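Local coordinates for polycomb protein Scm (PDB 5J8Y) that probably helps target the Polycomb complex PRC1 to Polycomb response elements by pairing its SAM domain with that of Sfmbt, a subunit of PhoRC, at residues 66-69 with 70-74. Numbering follows the deposited sequence.
Sequences NLVN and KVNGR
Val-68 and Asn-72 meet one turn apart, near the C-terminal end of helix 58-71. CG1 of Val-68 lies 4.0 Å from CB of Asn-72, and their side chains run roughly perpendicular. A chi1 of 70° sets CG of Asn-72 on the side between N and C. This folds the amide back over the preceding turn, with CG 3.3 Å from Val-68 O. Asn-72 OD1 comes 3.0 Å from Asn-69 O, but both are acceptors, so this is no hydrogen bond. The amide also runs beside that of Asn-69, pointing the same way, with the two planes 35° apart. Asn-72 ND2 is 3.7 Å from Asn-69 OD1, and the pair is contact rather than a bond. With an alanine here, the amide is gone, and a gap would probably open beside Asn-69 and the carbonyl of Val-68.

Val-68 O accepts two backbone bonds. One comes from Val-71 N at 3.1 Å, with the donor well above the carbonyl plane, and a weak one from Asn-72 N at 2.9 Å. Lys-70 N is shared between Asn-66 O and, weakly, Leu-67 O. CG2 of Val-71 packs 3.4 Å from Val-68 O. On the outer side, the extended Lys-70 chain runs back along the helix and brings NZ 3.6 Å from CD2 of Leu-67.

Residues beyond this turn help position it. Asn-69 OD1 accepts a hydrogen bond from Leu-78 N, where the C-terminal tail comes back past the helix. Tyr-17 OH is hydrogen-bonded to Leu-67 O.

The turn belongs to the C-terminal helix of the all-helical SAM domain. Leu-67 packs on Ile-18 of helix 11-21, while Lys-70 and Val-71 touch Tyr-17 of that helix. Val-68 rests on Leu-42 and Asn-72 on Leu-43, both of helix 39-44. This part of the helix is thus packed against helices 11-21 and 39-44.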
loop_
_atom_site.group_PDB
_atom_site.type_symbol
_atom_site.label_atom_id
_atom_site.label_comp_id
_atom_site.label_asym_id
_atom_site.label_seq_id
_atom_site.Cartn_x
_atom_site.Cartn_y
_atom_site.Cartn_z
ATOM N N ASN A 66 5.521 -15.788 0.266
ATOM C CA ASN A 66 6.685 -16.431 0.817
ATOM C C ASN A 66 7.901 -15.525 0.826
ATOM O O ASN A 66 8.569 -15.437 1.776
ATOM C CB ASN A 66 6.961 -17.760 0.122
ATOM C CG ASN A 66 5.900 -18.824 0.431
ATOM O OD1 ASN A 66 5.253 -18.792 1.449
ATOM N ND2 ASN A 66 5.741 -19.760 -0.469
ATOM N N LEU A 67 8.139 -14.863 -0.275
ATOM C CA LEU A 67 9.269 -13.963 -0.418
ATOM C C LEU A 67 9.188 -12.809 0.596
ATOM O O LEU A 67 10.141 -12.476 1.222
ATOM C CB LEU A 67 9.368 -13.469 -1.852
ATOM C CG LEU A 67 9.832 -14.569 -2.821
ATOM C CD1 LEU A 67 9.734 -14.156 -4.266
ATOM C CD2 LEU A 67 11.239 -14.986 -2.478
ATOM N N VAL A 68 8.014 -12.248 0.760
ATOM C CA VAL A 68 7.823 -11.162 1.718
ATOM C C VAL A 68 8.090 -11.677 3.134
ATOM O O VAL A 68 8.724 -10.999 3.938
ATOM C CB VAL A 68 6.405 -10.558 1.626
ATOM C CG1 VAL A 68 6.179 -9.513 2.722
ATOM C CG2 VAL A 68 6.191 -9.925 0.266
ATOM N N ASN A 69 7.630 -12.884 3.408
ATOM C CA ASN A 69 7.837 -13.502 4.685
ATOM C C ASN A 69 9.292 -13.658 5.042
ATOM O O ASN A 69 9.602 -13.581 6.156
ATOM C CB ASN A 69 7.119 -14.835 4.825
ATOM C CG ASN A 69 5.655 -14.694 4.918
ATOM O OD1 ASN A 69 5.148 -13.662 5.152
ATOM N ND2 ASN A 69 4.995 -15.744 4.702
ATOM N N LYS A 70 10.163 -13.877 4.082
ATOM C CA LYS A 70 11.578 -13.975 4.351
ATOM C C LYS A 70 12.233 -12.695 4.877
ATOM O O LYS A 70 13.205 -12.753 5.499
ATOM C CB LYS A 70 12.327 -14.476 3.132
ATOM C CG LYS A 70 11.989 -15.902 2.727
ATOM C CD LYS A 70 12.488 -16.197 1.333
ATOM C CE LYS A 70 12.274 -17.635 0.962
ATOM N NZ LYS A 70 12.158 -17.796 -0.505
ATOM N N VAL A 71 11.666 -11.545 4.584
ATOM C CA VAL A 71 12.310 -10.259 4.858
ATOM C C VAL A 71 11.467 -9.285 5.688
ATOM O O VAL A 71 11.929 -8.188 6.005
ATOM C CB VAL A 71 12.691 -9.548 3.542
ATOM C CG1 VAL A 71 13.766 -10.333 2.806
ATOM C CG2 VAL A 71 11.463 -9.356 2.661
ATOM N N ASN A 72 10.244 -9.671 6.043
ATOM C CA ASN A 72 9.354 -8.755 6.755
ATOM C C ASN A 72 9.483 -8.857 8.279
ATOM O O ASN A 72 8.643 -8.339 9.015
ATOM C CB ASN A 72 7.900 -8.992 6.331
ATOM C CG ASN A 72 7.342 -10.307 6.836
ATOM O OD1 ASN A 72 8.085 -11.203 7.235
ATOM N ND2 ASN A 72 6.020 -10.429 6.809
ATOM N N GLY A 73 10.539 -9.521 8.744
ATOM C CA GLY A 73 10.853 -9.567 10.161
ATOM C C GLY A 73 9.800 -10.253 11.011
ATOM O O GLY A 73 9.458 -11.412 10.773
ATOM N N ARG A 74 9.291 -9.532 12.008
ATOM C CA ARG A 74 8.294 -10.078 12.928
ATOM C C ARG A 74 6.872 -9.656 12.573
ATOM O O ARG A 74 5.935 -9.935 13.322
ATOM C CB ARG A 74 8.604 -9.655 14.362
ATOM C CG ARG A 74 9.730 -10.439 15.006
ATOM C CD ARG A 74 9.585 -10.454 16.517
ATOM N NE ARG A 74 8.568 -11.406 16.955
ATOM C CZ ARG A 74 8.233 -11.614 18.225
ATOM N NH1 ARG A 74 8.832 -10.933 19.193
ATOM N NH2 ARG A 74 7.296 -12.501 18.530
#